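Long-range contacts in arginase (Trypanosoma brucei brucei, PDB 4RHJ), which is of unknown function but has the arginase-deacetylase fold, having evolved without the binuclear manganese cluster of true arginases: residues A76-H81 with M94-L99; I163-F168 with P238-I243. All coordinates share one frame; numbering follows the deposited sequence.

Contact 1: A76-H81 with M94-L99; sequences AELTIH and MFMPVL
Thr79 of 76-81 sets one branch over the Phe95 ring and the other beside Pro97 of 94-99. The two segments pair in parallel at one edge of the large parallel sheet of the arginase-deacetylase fold, and strand 77-81 is the outermost strand there within this chain. From CB the Thr79 side chain splits. CG2 lies anti to the carbonyl carbon, beside the backbone N, which brings it over one face of the Phe95 ring. This is a CH-pi contact, with Thr79 CG2 3.9 Å from the Phe95 centroid. The other branch, OG1, comes close to CA and CB of Pro97. On the same face, NE2 of the His81 ring lies beside Pro97 CB. Glu77 crosses Phe95 at a slant and also packs on Arg206 of the second subunit.

Leu78, Met96, Ile80 and Val98 line the other face, which helix 303-316 covers at Leu78 and Val98. The bent Met96 chain carries SD to Ala76 CB and CE to Leu78 CD2.

The backbone bond from Met96 N to Glu77 O is weak. Thr79 N bonds Met96 O. Farther on, Val98 N gives a nearly straight bond of 2.6 Å to Thr79 O.

Contact 2: I163-F168 with P238-I243; sequences IVIVHF and PVFISI
Phe168 lies alongside Ile243, and its CD2 is 3.7 Å from Ile243 CG1. The same ring meets Ser242 O at its edge. On this face of the sheet, Val166 and Val239 cross at a slant, with Val166 CG2 3.9 Å from Val239 CG1. On the other face, Ile165 and Phe240 run alongside each other. Phe240 CB rests 3.9 Å from Ile165 CG1, and the first torsion (CG anti to the backbone N, chi1 -177°) carries the ring onward from there.

Farther along this second face, His167 turns its ring edge to Ser242. CD2 of His167 is 3.9 Å from Ser242 OG. The polar ends are held from outside the pair: His167 NE2 bonds Tyr287 OH, and Ser242 OG bonds Thr147 OG1.

Five regular backbone bonds set the parallel register. They start with Val164 N to Pro238 O and end with Phe168 N to Ser242 O, at 3.0 Å. Ser242 O also receives a CA-H contact from His167.

Strands 190-196 and 281-287 flank the pair, and helix 148-157 covers Ile163 and Phe240. The His167 side chain is about 5 Å from that of Asp244, a residue seen to bind manganese in a structure of this protein, though none is bound to this chain. The arrangement is typical of the central parallel sheet of the arginase-deacetylase fold, where metal-dependent relatives carry their metal site at the C-terminal ends of the strands.

How the contacts relate
Going from the N terminus, strand 46-50 comes before both contacts but enters the sheet between their positions. Contact 1 then closes a short loop without helix or strand between 76-81 and 94-99. The chain runs on through helices 116-131 and 148-157 and strand 136-140 before contact 2 opens. Contact 2 closes a much longer excursion, which adds strands 190-196 and 215-217. The two loops follow in series and neither nest nor cross. Both contacts belong to one sheet, with centres about 22 Å apart. Strands 46-50, 136-140 and 281-287 lie between the pairs. Contact 1 builds one edge, and contact 2 joins two interior strands.

Contact 1: A76-H81 with M94-L99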
ATOM      1  N   ALA A  76      -7.171  -1.098  24.832  1.00 43.96           N
ATOM      2  CA  ALA A  76      -6.404  -1.793  25.863  1.00 31.50           C
ATOM      3  C   ALA A  76      -4.924  -1.456  25.663  1.00 42.52           C
ATOM      4  O   ALA A  76      -4.527  -1.067  24.567  1.00 27.43           O
ATOM      5  CB  ALA A  76      -6.633  -3.277  25.793  1.00 25.32           C
ATOM      6  N   GLU A  77      -4.111  -1.577  26.711  1.00 31.20           N
ATOM      7  CA  GLU A  77      -2.689  -1.248  26.604  1.00 35.05           C
ATOM      8  C   GLU A  77      -1.771  -2.409  27.033  1.00 40.49           C
ATOM      9  O   GLU A  77      -1.991  -3.020  28.082  1.00 25.52           O
ATOM     10  CB  GLU A  77      -2.381   0.016  27.430  1.00 43.22           C
ATOM     11  CG  GLU A  77      -3.304   0.270  28.636  1.00 33.50           C
ATOM     12  CD  GLU A  77      -2.999   1.591  29.352  1.00 34.95           C
ATOM     13  OE1 GLU A  77      -3.940   2.376  29.598  1.00 38.52           O
ATOM     14  OE2 GLU A  77      -1.820   1.843  29.673  1.00 34.68           O
ATOM     15  N   LEU A  78      -0.750  -2.711  26.223  1.00 17.44           N
ATOM     16  CA  LEU A  78       0.217  -3.757  26.579  1.00 15.69           C
ATOM     17  C   LEU A  78       1.102  -3.309  27.744  1.00 31.11           C
ATOM     18  O   LEU A  78       1.440  -2.125  27.853  1.00 33.58           O
ATOM     19  CB  LEU A  78       1.104  -4.137  25.388  1.00 20.86           C
ATOM     20  CG  LEU A  78       0.573  -4.716  24.075  1.00 16.26           C
ATOM     21  CD1 LEU A  78       1.728  -4.840  23.109  1.00 30.03           C
ATOM     22  CD2 LEU A  78      -0.131  -6.064  24.241  1.00 11.35           C
ATOM     23  N   THR A  79       1.456  -4.259  28.617  1.00 29.36           N
ATOM     24  CA  THR A  79       2.388  -4.022  29.724  1.00 34.74           C
ATOM     25  C   THR A  79       3.449  -5.148  29.763  1.00 21.21           C
ATOM     26  O   THR A  79       3.111  -6.313  29.926  1.00 30.68           O
ATOM     27  CB  THR A  79       1.630  -3.906  31.103  1.00 23.71           C
ATOM     28  OG1 THR A  79       1.512  -5.180  31.732  1.00 25.44           O
ATOM     29  CG2 THR A  79       0.243  -3.324  30.923  1.00 22.35           C
ATOM     30  N   ILE A  80       4.726  -4.797  29.606  1.00 24.25           N
ATOM     31  CA  ILE A  80       5.797  -5.794  29.429  1.00 23.86           C
ATOM     32  C   ILE A  80       6.719  -5.993  30.652  1.00 23.68           C
ATOM     33  O   ILE A  80       7.414  -5.070  31.089  1.00 21.87           O
ATOM     34  CB  ILE A  80       6.680  -5.433  28.201  1.00 36.17           C
ATOM     35  CG1 ILE A  80       5.832  -5.348  26.915  1.00 32.15           C
ATOM     36  CG2 ILE A  80       7.876  -6.390  28.070  1.00 33.52           C
ATOM     37  CD1 ILE A  80       5.297  -6.664  26.368  1.00 15.10           C
ATOM     38  N   HIS A  81       6.718  -7.222  31.172  1.00 35.26           N
ATOM     39  CA  HIS A  81       7.474  -7.622  32.370  1.00 29.92           C
ATOM     40  C   HIS A  81       8.480  -8.727  32.090  1.00 28.62           C
ATOM     41  O   HIS A  81       8.197  -9.679  31.361  1.00 26.70           O
ATOM     42  CB  HIS A  81       6.537  -8.115  33.472  1.00 26.80           C
ATOM     43  CG  HIS A  81       5.181  -7.503  33.426  1.00 23.11           C
ATOM     44  ND1 HIS A  81       4.879  -6.317  34.059  1.00 30.97           N
ATOM     45  CD2 HIS A  81       4.048  -7.893  32.800  1.00 28.11           C
ATOM     46  CE1 HIS A  81       3.613  -6.016  33.842  1.00 29.11           C
ATOM     47  NE2 HIS A  81       3.087  -6.956  33.081  1.00 18.46           N
ATOM     48  N   MET A  94      -8.431  -1.944  31.400  1.00 55.87           N
ATOM     49  CA  MET A  94      -7.707  -2.957  30.661  1.00 20.41           C
ATOM     50  C   MET A  94      -6.202  -2.692  30.594  1.00 33.38           C
ATOM     51  O   MET A  94      -5.748  -1.626  30.174  1.00 26.20           O
ATOM     52  CB  MET A  94      -8.301  -3.066  29.253  1.00 29.37           C
ATOM     53  CG  MET A  94      -9.841  -2.942  29.209  1.00 46.02           C
ATOM     54  SD  MET A  94     -10.761  -4.374  29.857  1.00 51.47           S
ATOM     55  CE  MET A  94     -12.427  -4.017  29.317  1.00 56.50           C
ATOM     56  N   PHE A  95      -5.441  -3.669  31.059  1.00 27.62           N
ATOM     57  CA  PHE A  95      -4.024  -3.774  30.758  1.00 30.33           C
ATOM     58  C   PHE A  95      -3.870  -5.062  29.964  1.00 22.84           C
ATOM     59  O   PHE A  95      -4.846  -5.783  29.778  1.00 33.52           O
ATOM     60  CB  PHE A  95      -3.172  -3.800  32.033  1.00 23.56           C
ATOM     61  CG  PHE A  95      -2.709  -2.438  32.500  1.00 36.27           C
ATOM     62  CD1 PHE A  95      -3.060  -1.286  31.816  1.00 44.59           C
ATOM     63  CD2 PHE A  95      -1.902  -2.316  33.622  1.00 42.86           C
ATOM     64  CE1 PHE A  95      -2.627  -0.041  32.250  1.00 34.17           C
ATOM     65  CE2 PHE A  95      -1.465  -1.071  34.052  1.00 31.40           C
ATOM     66  CZ  PHE A  95      -1.831   0.065  33.362  1.00 24.93           C
ATOM     67  N   MET A  96      -2.671  -5.344  29.472  1.00 20.22           N
ATOM     68  CA  MET A  96      -2.376  -6.647  28.866  1.00 26.56           C
ATOM     69  C   MET A  96      -0.941  -7.080  29.161  1.00 17.28           C
ATOM     70  O   MET A  96      -0.059  -6.933  28.305  1.00 28.57           O
ATOM     71  CB  MET A  96      -2.597  -6.616  27.359  1.00 30.73           C
ATOM     72  CG  MET A  96      -3.781  -7.425  26.885  1.00 29.52           C
ATOM     73  SD  MET A  96      -4.879  -6.364  25.961  1.00 31.54           S
ATOM     74  CE  MET A  96      -3.709  -5.500  24.945  1.00 30.06           C
ATOM     75  N   PRO A  97      -0.713  -7.621  30.372  1.00 20.28           N
ATOM     76  CA  PRO A  97       0.599  -7.976  30.923  1.00 23.99           C
ATOM     77  C   PRO A  97       1.328  -9.082  30.162  1.00 26.71           C
ATOM     78  O   PRO A  97       0.938 -10.243  30.213  1.00 30.76           O
ATOM     79  CB  PRO A  97       0.259  -8.431  32.350  1.00 26.41           C
ATOM     80  CG  PRO A  97      -1.016  -7.753  32.671  1.00 23.00           C
ATOM     81  CD  PRO A  97      -1.774  -7.809  31.379  1.00 38.07           C
ATOM     82  N   VAL A  98       2.411  -8.727  29.485  1.00 22.88           N
ATOM     83  CA  VAL A  98       3.120  -9.715  28.697  1.00 24.12           C
ATOM     84  C   VAL A  98       4.537  -9.965  29.197  1.00 18.17           C
ATOM     85  O   VAL A  98       5.318  -9.046  29.460  1.00 19.64           O
ATOM     86  CB  VAL A  98       3.149  -9.320  27.210  1.00 37.05           C
ATOM     87  CG1 VAL A  98       4.271 -10.042  26.475  1.00 23.98           C
ATOM     88  CG2 VAL A  98       1.794  -9.604  26.563  1.00 29.28           C
ATOM     89  N   LEU A  99       4.833 -11.253  29.309  1.00 29.02           N
ATOM     90  CA  LEU A  99       6.081 -11.771  29.831  1.00 27.60           C
ATOM     91  C   LEU A  99       7.125 -11.977  28.738  1.00 19.52           C
ATOM     92  O   LEU A  99       6.963 -12.848  27.892  1.00 27.29           O
ATOM     93  CB  LEU A  99       5.804 -13.096  30.535  1.00 26.45           C
ATOM     94  CG  LEU A  99       7.014 -13.852  31.038  1.00 28.99           C
ATOM     95  CD1 LEU A  99       7.523 -13.138  32.281  1.00 34.18           C
ATOM     96  CD2 LEU A  99       6.647 -15.304  31.300  1.00 19.99           C
TER

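Contact 2: I163-F168 with P238-I243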
ATOM      1  N   ILE A 163      -8.057 -28.733  19.028  1.00 33.18           N
ATOM      2  CA  ILE A 163      -7.321 -27.561  18.553  1.00 38.31           C
ATOM      3  C   ILE A 163      -7.587 -27.264  17.086  1.00 32.14           C
ATOM      4  O   ILE A 163      -7.392 -28.119  16.230  1.00 25.14           O
ATOM      5  CB  ILE A 163      -5.804 -27.729  18.729  1.00 23.14           C
ATOM      6  CG1 ILE A 163      -5.464 -28.054  20.188  1.00 29.94           C
ATOM      7  CG2 ILE A 163      -5.078 -26.484  18.224  1.00 34.47           C
ATOM      8  CD1 ILE A 163      -4.002 -28.359  20.428  1.00 27.64           C
ATOM      9  N   VAL A 164      -8.029 -26.047  16.796  1.00 37.79           N
ATOM     10  CA  VAL A 164      -8.153 -25.628  15.410  1.00 23.99           C
ATOM     11  C   VAL A 164      -7.117 -24.560  15.139  1.00 22.18           C
ATOM     12  O   VAL A 164      -6.494 -24.054  16.063  1.00 29.97           O
ATOM     13  CB  VAL A 164      -9.552 -25.103  15.078  1.00 31.98           C
ATOM     14  CG1 VAL A 164     -10.604 -25.982  15.733  1.00 32.43           C
ATOM     15  CG2 VAL A 164      -9.702 -23.653  15.512  1.00 28.33           C
ATOM     16  N   ILE A 165      -6.927 -24.235  13.870  1.00 17.31           N
ATOM     17  CA  ILE A 165      -5.918 -23.264  13.467  0.50 26.16           C
ATOM     18  C   ILE A 165      -6.494 -22.266  12.473  1.00 15.70           C
ATOM     19  O   ILE A 165      -7.156 -22.649  11.520  1.00 23.54           O
ATOM     20  CB  ILE A 165      -4.680 -23.956  12.842  0.50 20.82           C
ATOM     21  CG1 ILE A 165      -3.940 -24.780  13.899  0.50 27.48           C
ATOM     22  CG2 ILE A 165      -3.737 -22.934  12.241  0.50 26.18           C
ATOM     23  CD1 ILE A 165      -2.616 -25.314  13.435  0.50 20.91           C
ATOM     24  N   VAL A 166      -6.253 -20.983  12.711  1.00 20.76           N
ATOM     25  CA  VAL A 166      -6.603 -19.956  11.732  1.00 15.13           C
ATOM     26  C   VAL A 166      -5.321 -19.510  11.011  1.00 21.70           C
ATOM     27  O   VAL A 166      -4.509 -18.790  11.587  1.00 20.34           O
ATOM     28  CB  VAL A 166      -7.313 -18.757  12.384  1.00 16.53           C
ATOM     29  CG1 VAL A 166      -7.563 -17.664  11.362  1.00 20.53           C
ATOM     30  CG2 VAL A 166      -8.630 -19.187  12.977  1.00 17.52           C
ATOM     31  N   HIS A 167      -5.129 -19.961   9.765  1.00 20.16           N
ATOM     32  CA  HIS A 167      -3.848 -19.761   9.060  1.00 24.55           C
ATOM     33  C   HIS A 167      -3.915 -18.678   7.981  1.00 15.09           C
ATOM     34  O   HIS A 167      -4.654 -18.786   7.005  1.00 16.44           O
ATOM     35  CB  HIS A 167      -3.340 -21.085   8.435  1.00 13.87           C
ATOM     36  CG  HIS A 167      -2.023 -20.958   7.717  1.00 22.09           C
ATOM     37  ND1 HIS A 167      -1.848 -21.348   6.407  1.00 28.42           N
ATOM     38  CD2 HIS A 167      -0.827 -20.457   8.120  1.00 13.02           C
ATOM     39  CE1 HIS A 167      -0.599 -21.109   6.039  1.00 22.03           C
ATOM     40  NE2 HIS A 167       0.038 -20.572   7.061  1.00 18.54           N
ATOM     41  N   PHE A 168      -3.106 -17.647   8.175  1.00 14.76           N
ATOM     42  CA  PHE A 168      -2.985 -16.516   7.259  1.00 12.40           C
ATOM     43  C   PHE A 168      -1.713 -16.551   6.420  1.00 12.21           C
ATOM     44  O   PHE A 168      -0.639 -16.234   6.904  1.00 17.11           O
ATOM     45  CB  PHE A 168      -2.989 -15.190   8.031  1.00 15.04           C
ATOM     46  CG  PHE A 168      -4.241 -14.930   8.823  1.00 16.68           C
ATOM     47  CD1 PHE A 168      -5.338 -14.344   8.230  1.00 10.60           C
ATOM     48  CD2 PHE A 168      -4.288 -15.225  10.186  1.00 26.77           C
ATOM     49  CE1 PHE A 168      -6.478 -14.103   8.969  1.00 14.83           C
ATOM     50  CE2 PHE A 168      -5.404 -14.980  10.929  1.00 11.71           C
ATOM     51  CZ  PHE A 168      -6.503 -14.411  10.328  1.00 15.59           C
ATOM     52  N   PRO A 238     -10.769 -24.018  20.891  1.00 29.85           N
ATOM     53  CA  PRO A 238      -9.509 -23.312  21.187  1.00 30.65           C
ATOM     54  C   PRO A 238      -8.703 -22.948  19.939  1.00 19.77           C
ATOM     55  O   PRO A 238      -8.439 -23.807  19.112  1.00 22.37           O
ATOM     56  CB  PRO A 238      -8.744 -24.324  22.045  1.00 25.37           C
ATOM     57  CG  PRO A 238      -9.809 -25.062  22.749  1.00 34.50           C
ATOM     58  CD  PRO A 238     -10.943 -25.191  21.767  1.00 27.40           C
ATOM     59  N   VAL A 239      -8.314 -21.687  19.811  1.00 14.91           N
ATOM     60  CA  VAL A 239      -7.703 -21.219  18.580  1.00 12.16           C
ATOM     61  C   VAL A 239      -6.185 -21.043  18.666  1.00 18.66           C
ATOM     62  O   VAL A 239      -5.682 -20.338  19.519  1.00 23.33           O
ATOM     63  CB  VAL A 239      -8.317 -19.863  18.107  1.00 27.93           C
ATOM     64  CG1 VAL A 239      -7.714 -19.450  16.781  1.00 10.11           C
ATOM     65  CG2 VAL A 239      -9.830 -19.960  17.963  1.00 32.50           C
ATOM     66  N   PHE A 240      -5.470 -21.707  17.770  1.00 15.10           N
ATOM     67  CA  PHE A 240      -4.080 -21.378  17.485  1.00 15.36           C
ATOM     68  C   PHE A 240      -4.109 -20.332  16.395  1.00 14.85           C
ATOM     69  O   PHE A 240      -4.882 -20.436  15.446  1.00 19.32           O
ATOM     70  CB  PHE A 240      -3.290 -22.614  17.036  1.00 21.11           C
ATOM     71  CG  PHE A 240      -1.821 -22.361  16.795  1.00 34.05           C
ATOM     72  CD1 PHE A 240      -0.863 -22.793  17.708  1.00 30.89           C
ATOM     73  CD2 PHE A 240      -1.388 -21.709  15.642  1.00 19.38           C
ATOM     74  CE1 PHE A 240       0.499 -22.560  17.486  1.00 29.59           C
ATOM     75  CE2 PHE A 240      -0.034 -21.473  15.423  1.00 23.54           C
ATOM     76  CZ  PHE A 240       0.906 -21.902  16.342  1.00 16.81           C
ATOM     77  N   ILE A 241      -3.280 -19.310  16.506  1.00 20.03           N
ATOM     78  CA  ILE A 241      -3.268 -18.324  15.448  1.00 22.27           C
ATOM     79  C   ILE A 241      -1.901 -18.338  14.797  1.00 17.39           C
ATOM     80  O   ILE A 241      -0.892 -18.163  15.473  1.00 19.54           O
ATOM     81  CB  ILE A 241      -3.650 -16.929  15.977  1.00 18.23           C
ATOM     82  CG1 ILE A 241      -5.144 -16.928  16.329  1.00 13.94           C
ATOM     83  CG2 ILE A 241      -3.352 -15.868  14.939  1.00 25.64           C
ATOM     84  CD1 ILE A 241      -5.705 -15.605  16.800  1.00 19.10           C
ATOM     85  N   SER A 242      -1.884 -18.605  13.488  1.00 18.28           N
ATOM     86  CA  SER A 242      -0.644 -18.688  12.712  1.00 14.95           C
ATOM     87  C   SER A 242      -0.698 -17.663  11.593  1.00 17.58           C
ATOM     88  O   SER A 242      -1.628 -17.665  10.775  1.00 16.84           O
ATOM     89  CB  SER A 242      -0.424 -20.085  12.137  1.00 13.03           C
ATOM     90  OG  SER A 242       0.902 -20.228  11.637  1.00 13.92           O
ATOM     91  N   ILE A 243       0.314 -16.799  11.580  1.00 15.89           N
ATOM     92  CA  ILE A 243       0.338 -15.596  10.765  1.00 15.76           C
ATOM     93  C   ILE A 243       1.625 -15.506   9.957  1.00 12.29           C
ATOM     94  O   ILE A 243       2.694 -15.241  10.485  1.00 11.31           O
ATOM     95  CB  ILE A 243       0.182 -14.329  11.642  1.00 22.16           C
ATOM     96  CG1 ILE A 243      -1.265 -14.200  12.138  1.00 21.81           C
ATOM     97  CG2 ILE A 243       0.626 -13.074  10.887  1.00 15.76           C
ATOM     98  CD1 ILE A 243      -1.449 -13.156  13.208  1.00 20.95           C
TER